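Local coordinates for mandelate racemase/muconate lactonizing enzyme-like protein (PDB 3RCY), which probably acts as an isomerase-type enzyme of the mandelate racemase/muconate lactonizing branch of the enolase superfamily and binds magnesium, at residues A[233-238]-A[259-264]; A[278-283]-A[307-312]. All coordinates share one frame; numbering follows the deposited sequence.

Contact 1: residues A[233-238]-A[259-264]; sequences WYEEPV and TGERLT. With MG (magnesium ion), chain I; RIB (alpha-D-ribofuranose), chain M.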
loop_
_atom_site.group_PDB
_atom_site.type_symbol
_atom_site.label_atom_id
_atom_site.label_comp_id
_atom_site.label_asym_id
_atom_site.label_seq_id
_atom_site.Cartn_x
_atom_site.Cartn_y
_atom_site.Cartn_z
ATOM N N TRP A 233 19.209 1.604 -21.282
ATOM C CA TRP A 233 17.817 1.213 -21.081
ATOM C C TRP A 233 17.513 -0.199 -21.572
ATOM O O TRP A 233 18.275 -0.778 -22.341
ATOM C CB TRP A 233 16.808 2.241 -21.652
ATOM C CG TRP A 233 16.583 2.258 -23.165
ATOM C CD1 TRP A 233 16.299 1.191 -23.986
ATOM C CD2 TRP A 233 16.556 3.423 -24.006
ATOM N NE1 TRP A 233 16.128 1.624 -25.288
ATOM C CE2 TRP A 233 16.277 2.988 -25.324
ATOM C CE3 TRP A 233 16.748 4.792 -23.774
ATOM C CZ2 TRP A 233 16.195 3.875 -26.405
ATOM C CZ3 TRP A 233 16.666 5.676 -24.855
ATOM C CH2 TRP A 233 16.390 5.208 -26.151
ATOM N N TYR A 234 16.382 -0.706 -21.093
ATOM C CA TYR A 234 15.830 -2.001 -21.424
ATOM C C TYR A 234 14.454 -1.656 -21.974
ATOM O O TYR A 234 13.557 -1.245 -21.226
ATOM C CB TYR A 234 15.729 -2.832 -20.135
ATOM C CG TYR A 234 15.335 -4.291 -20.247
ATOM C CD1 TYR A 234 15.329 -4.971 -21.479
ATOM C CD2 TYR A 234 15.005 -5.012 -19.095
ATOM C CE1 TYR A 234 14.987 -6.312 -21.548
ATOM C CE2 TYR A 234 14.655 -6.348 -19.153
ATOM C CZ TYR A 234 14.656 -6.998 -20.379
ATOM O OH TYR A 234 14.324 -8.329 -20.422
ATOM N N GLU A 235 14.301 -1.791 -23.289
ATOM C CA GLU A 235 13.107 -1.317 -23.983
ATOM C C GLU A 235 12.011 -2.377 -24.044
ATOM O O GLU A 235 12.295 -3.552 -24.250
ATOM C CB GLU A 235 13.484 -0.877 -25.399
ATOM C CG GLU A 235 12.362 -0.216 -26.187
ATOM C CD GLU A 235 12.892 0.600 -27.362
ATOM O OE1 GLU A 235 14.071 1.012 -27.326
ATOM O OE2 GLU A 235 12.117 0.842 -28.311
ATOM N N GLU A 236 10.761 -1.967 -23.855
ATOM C CA GLU A 236 9.617 -2.889 -23.996
ATOM C C GLU A 236 9.944 -4.327 -23.541
ATOM O O GLU A 236 9.919 -5.256 -24.343
ATOM C CB GLU A 236 9.135 -2.913 -25.451
ATOM C CG GLU A 236 8.483 -1.615 -25.929
ATOM C CD GLU A 236 7.486 -1.873 -27.048
ATOM O OE1 GLU A 236 7.906 -2.397 -28.108
ATOM O OE2 GLU A 236 6.280 -1.572 -26.858
ATOM N N PRO A 237 10.270 -4.517 -22.254
ATOM C CA PRO A 237 10.660 -5.884 -21.854
ATOM C C PRO A 237 9.508 -6.901 -21.929
ATOM O O PRO A 237 9.750 -8.113 -22.034
ATOM C CB PRO A 237 11.122 -5.705 -20.403
ATOM C CG PRO A 237 10.472 -4.417 -19.944
ATOM C CD PRO A 237 10.423 -3.545 -21.156
ATOM N N VAL A 238 8.278 -6.397 -21.868
ATOM C CA VAL A 238 7.064 -7.212 -21.880
ATOM C C VAL A 238 6.082 -6.587 -22.876
ATOM O O VAL A 238 6.290 -5.454 -23.292
ATOM C CB VAL A 238 6.415 -7.311 -20.462
ATOM C CG1 VAL A 238 7.331 -8.051 -19.496
ATOM C CG2 VAL A 238 6.036 -5.929 -19.913
ATOM N N THR A 259 9.733 2.516 -22.568
ATOM C CA THR A 259 8.601 2.017 -23.329
ATOM C C THR A 259 7.786 3.166 -23.912
ATOM O O THR A 259 7.963 4.324 -23.518
ATOM C CB THR A 259 7.688 1.098 -22.461
ATOM O OG1 THR A 259 6.967 0.206 -23.316
ATOM C CG2 THR A 259 6.703 1.922 -21.600
ATOM N N GLY A 260 6.907 2.842 -24.857
ATOM C CA GLY A 260 5.878 3.787 -25.271
ATOM C C GLY A 260 5.439 3.725 -26.720
ATOM O O GLY A 260 4.403 4.295 -27.079
ATOM N N GLU A 261 6.211 3.042 -27.565
ATOM C CA GLU A 261 5.945 3.106 -29.004
ATOM C C GLU A 261 4.595 2.519 -29.415
ATOM O O GLU A 261 4.073 2.863 -30.469
ATOM C CB GLU A 261 7.067 2.458 -29.807
ATOM C CG GLU A 261 7.043 0.937 -29.808
ATOM C CD GLU A 261 8.304 0.372 -30.421
ATOM O OE1 GLU A 261 9.387 0.562 -29.814
ATOM O OE2 GLU A 261 8.220 -0.236 -31.515
ATOM N N ARG A 262 4.036 1.647 -28.580
ATOM C CA ARG A 262 2.753 1.011 -28.882
ATOM C C ARG A 262 1.624 1.542 -28.002
ATOM O O ARG A 262 0.512 0.999 -27.992
ATOM C CB ARG A 262 2.888 -0.507 -28.775
ATOM C CG ARG A 262 3.747 -1.075 -29.909
ATOM C CD ARG A 262 3.767 -2.573 -29.897
ATOM N NE ARG A 262 4.807 -3.097 -29.023
ATOM C CZ ARG A 262 4.951 -4.384 -28.725
ATOM N NH1 ARG A 262 4.106 -5.288 -29.217
ATOM N NH2 ARG A 262 5.951 -4.772 -27.947
ATOM N N LEU A 263 1.922 2.619 -27.273
ATOM C CA LEU A 263 0.953 3.258 -26.381
ATOM C C LEU A 263 0.385 4.520 -27.015
ATOM O O LEU A 263 0.985 5.097 -27.937
ATOM C CB LEU A 263 1.600 3.591 -25.021
ATOM C CG LEU A 263 2.167 2.410 -24.226
ATOM C CD1 LEU A 263 2.590 2.867 -22.808
ATOM C CD2 LEU A 263 1.177 1.227 -24.134
ATOM N N THR A 264 -0.765 4.965 -26.518
ATOM C CA THR A 264 -1.393 6.126 -27.112
ATOM C C THR A 264 -2.153 6.994 -26.121
ATOM O O THR A 264 -2.923 6.487 -25.296
ATOM C CB THR A 264 -2.304 5.732 -28.307
ATOM O OG1 THR A 264 -2.819 6.918 -28.913
ATOM C CG2 THR A 264 -3.457 4.836 -27.861
HETATM MG MG MG I . 11.372 -0.288 -30.057
HETATM O O5 RIB M . -4.886 -2.801 -21.107
HETATM C C5 RIB M . -4.386 -1.684 -20.365
HETATM C C4 RIB M . -3.755 -0.713 -21.347
HETATM O O4 RIB M . -2.704 0.016 -20.717
HETATM C C3 RIB M . -3.107 -1.446 -22.501
HETATM O O3 RIB M . -3.974 -1.444 -23.622
HETATM C C2 RIB M . -1.883 -0.645 -22.839
HETATM O O2 RIB M . -2.157 0.198 -23.954
HETATM C C1 RIB M . -1.607 0.203 -21.616
HETATM O O1 RIB M . -0.374 -0.206 -21.011
HETATM O O HOH W 1 4.998 0.556 -25.904
HETATM O O HOH W 2 10.466 -2.157 -29.019
HETATM O O HOH W 3 10.363 -1.489 -31.739
HETATM O O HOH W 4 13.235 -1.516 -30.049
HETATM O O HOH W 5 12.319 1.088 -31.701
#
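Glu235 and Glu261 meet through a magnesium ion: Glu235 OE2 and Glu261 OE1 each lie 2.2 Å from the metal, and four waters bring its ligands to six. The two bound oxygens are 3.1 Å apart, a proximity the shared cation accounts for, and their carboxylate planes are turned 63° against each other. Glu261 reaches the ion with CG held between its backbone N and carbonyl carbon (chi1 77°) and the rest of the chain extended. A magnesium ion held by carboxylates at or just past the C-terminal ends of neighbouring strands, 233-235 and 257-259, is in keeping with the (beta/alpha)7beta barrel of the enolase superfamily. Around this first shell, water 2 on the metal donates to Glu236 OE1 at 2.7 Å, and water 3 donates to Glu261 OE2. Glu236 is in turn paired with Arg262 in a salt bridge, Arg262 NE to Glu236 OE2 at 3.0 Å, met on the syn side; the bonds to Glu236 OE1 are weak, and the carboxylate and guanidinium planes stand 73° apart. Water 1 joins Glu236 OE2 to Arg262 N. Farther out, Lys166 forms a salt bridge with Glu235 OE1, and Phe83 of a second subunit makes a cation-pi contact with Arg262.

Contact 2: residues A[278-283]-A[307-312]; sequences AAILQP and QMAPHL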
loop_
_atom_site.group_PDB
_atom_site.type_symbol
_atom_site.label_atom_id
_atom_site.label_comp_id
_atom_site.label_asym_id
_atom_site.label_seq_id
_atom_site.Cartn_x
_atom_site.Cartn_y
_atom_site.Cartn_z
ATOM N N ALA A 278 7.985 2.501 -16.277
ATOM C CA ALA A 278 9.078 2.966 -17.122
ATOM C C ALA A 278 9.628 4.310 -16.664
ATOM O O ALA A 278 8.885 5.171 -16.176
ATOM C CB ALA A 278 8.643 3.048 -18.589
ATOM N N ALA A 279 10.933 4.479 -16.859
ATOM C CA ALA A 279 11.635 5.717 -16.543
ATOM C C ALA A 279 11.812 6.581 -17.792
ATOM O O ALA A 279 12.076 7.778 -17.699
ATOM C CB ALA A 279 12.997 5.389 -15.946
ATOM N N ILE A 280 11.676 5.956 -18.957
ATOM C CA ILE A 280 11.903 6.620 -20.245
ATOM C C ILE A 280 10.717 6.353 -21.174
ATOM O O ILE A 280 10.369 5.199 -21.419
ATOM C CB ILE A 280 13.239 6.149 -20.880
ATOM C CG1 ILE A 280 14.428 6.588 -19.999
ATOM C CG2 ILE A 280 13.389 6.671 -22.327
ATOM C CD1 ILE A 280 15.693 5.711 -20.126
ATOM N N LEU A 281 10.094 7.422 -21.669
ATOM C CA LEU A 281 8.889 7.288 -22.488
ATOM C C LEU A 281 9.207 7.486 -23.961
ATOM O O LEU A 281 9.847 8.465 -24.330
ATOM C CB LEU A 281 7.795 8.276 -22.037
ATOM C CG LEU A 281 7.372 8.217 -20.560
ATOM C CD1 LEU A 281 6.253 9.221 -20.257
ATOM C CD2 LEU A 281 6.973 6.798 -20.103
ATOM N N GLN A 282 8.734 6.558 -24.791
ATOM C CA GLN A 282 9.080 6.530 -26.210
ATOM C C GLN A 282 7.843 6.577 -27.111
ATOM O O GLN A 282 7.611 5.653 -27.903
ATOM C CB GLN A 282 9.905 5.275 -26.517
ATOM C CG GLN A 282 11.132 5.094 -25.619
ATOM C CD GLN A 282 11.743 3.720 -25.760
ATOM O OE1 GLN A 282 11.073 2.700 -25.555
ATOM N NE2 GLN A 282 13.026 3.679 -26.106
ATOM N N PRO A 283 7.040 7.653 -27.006
ATOM C CA PRO A 283 5.854 7.659 -27.853
ATOM C C PRO A 283 6.245 7.810 -29.313
ATOM O O PRO A 283 7.272 8.432 -29.635
ATOM C CB PRO A 283 5.107 8.908 -27.404
ATOM C CG PRO A 283 6.220 9.865 -26.980
ATOM C CD PRO A 283 7.255 8.951 -26.331
ATOM N N GLN A 307 12.219 10.976 -18.451
ATOM C CA GLN A 307 12.592 11.615 -19.713
ATOM C C GLN A 307 11.892 11.046 -20.941
ATOM O O GLN A 307 11.371 9.931 -20.912
ATOM C CB GLN A 307 14.107 11.555 -19.912
ATOM C CG GLN A 307 14.880 12.367 -18.879
ATOM C CD GLN A 307 16.288 12.662 -19.301
ATOM O OE1 GLN A 307 17.067 11.758 -19.620
ATOM N NE2 GLN A 307 16.640 13.939 -19.288
ATOM N N MET A 308 11.894 11.833 -22.013
ATOM C CA MET A 308 11.316 11.430 -23.285
ATOM C C MET A 308 12.412 10.978 -24.263
ATOM O O MET A 308 13.512 11.552 -24.309
ATOM C CB MET A 308 10.513 12.583 -23.902
ATOM C CG MET A 308 9.462 13.209 -22.973
ATOM S SD MET A 308 8.179 12.073 -22.402
ATOM C CE MET A 308 7.319 11.681 -23.925
ATOM N N ALA A 309 12.105 9.941 -25.029
ATOM C CA ALA A 309 12.956 9.529 -26.140
ATOM C C ALA A 309 12.049 9.149 -27.311
ATOM O O ALA A 309 11.704 7.981 -27.463
ATOM C CB ALA A 309 13.866 8.364 -25.725
ATOM N N PRO A 310 11.634 10.148 -28.125
ATOM C CA PRO A 310 10.655 9.955 -29.203
ATOM C C PRO A 310 11.016 8.796 -30.138
ATOM O O PRO A 310 12.146 8.711 -30.626
ATOM C CB PRO A 310 10.691 11.290 -29.957
ATOM C CG PRO A 310 11.127 12.286 -28.924
ATOM C CD PRO A 310 12.119 11.543 -28.073
ATOM N N HIS A 311 10.055 7.907 -30.349
ATOM C CA HIS A 311 10.222 6.732 -31.196
ATOM C C HIS A 311 10.303 7.108 -32.667
ATOM O O HIS A 311 9.596 8.012 -33.118
ATOM C CB HIS A 311 9.025 5.786 -31.005
ATOM C CG HIS A 311 9.090 4.544 -31.842
ATOM N ND1 HIS A 311 8.421 4.414 -33.041
ATOM C CD2 HIS A 311 9.757 3.380 -31.656
ATOM C CE1 HIS A 311 8.654 3.215 -33.547
ATOM N NE2 HIS A 311 9.462 2.568 -32.725
ATOM N N LEU A 312 11.155 6.406 -33.409
ATOM C CA LEU A 312 11.115 6.471 -34.868
ATOM C C LEU A 312 11.380 5.117 -35.507
ATOM O O LEU A 312 12.509 4.627 -35.506
ATOM C CB LEU A 312 12.093 7.522 -35.438
ATOM C CG LEU A 312 11.940 7.676 -36.967
ATOM C CD1 LEU A 312 10.706 8.514 -37.339
ATOM C CD2 LEU A 312 13.182 8.242 -37.626
HETATM O O HOH W 6 13.316 5.850 -28.310
#
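Pro283 and Met308 bury the most surface here, with Ala309 close behind. The methionine chain bends at chi2 and chi3 (-61° and -66°), which carries SD against Leu281 CB at 3.8 Å and swings the terminal methyl to the pyrrolidine ring, Met308 CE lying 3.6 Å from Pro283 CD. Without the thioether, as with an alanine at Met308, Leu281 CB and Pro283 CG and CD would probably lose their apolar partner and a gap would open beside them. Ala309 works from both backbone and side chain: its N donates to Leu281 O (2.8 Å, 174° at the hydrogen), while its CB meets Ile280 CG2 at 3.8 Å on the opposite face of the sheet from Met308. Ile280 pairs with Gln307 and Leu281 with Met308 in parallel register, and Leu281 N to Gln307 O (2.9 Å) continues the bonding. Past the strands the pairing persists, His311 N donating to Pro283 O at 2.9 Å. These are adjacent parallel strands of the enolase-type barrel: helix 290-302 covers Met308 and Leu281, helix 266-274 packs on Leu281 and Pro283, and strand 257-259 bonds along the other edge of 280-281.

Overall arrangement
Both contacts are buried and belong to one barrel sheet, their centres 8 Å apart, with strand 257-259 lying between 233-235 and 280-281. Thr259 ties them directly: Thr259 O lies 2.7 Å from Gln282 N, and Thr259 N lies 3.0 Å from Ile280 O, both probable hydrogen bonds. Their chemistry separates with position. Contact 1 lies mainly in loops beyond the strand ends and is charged and hydrated; contact 2 rests on parallel backbone bonds and apolar side chains facing helices. They converge near the metal, where Gln282 NE2 bonds Glu235 OE1 and His311 packs against Glu261. Subunit neighbours also differ: a second copy meets Arg262, whereas a fourth packs on Ala279, Ile280 and Gln307.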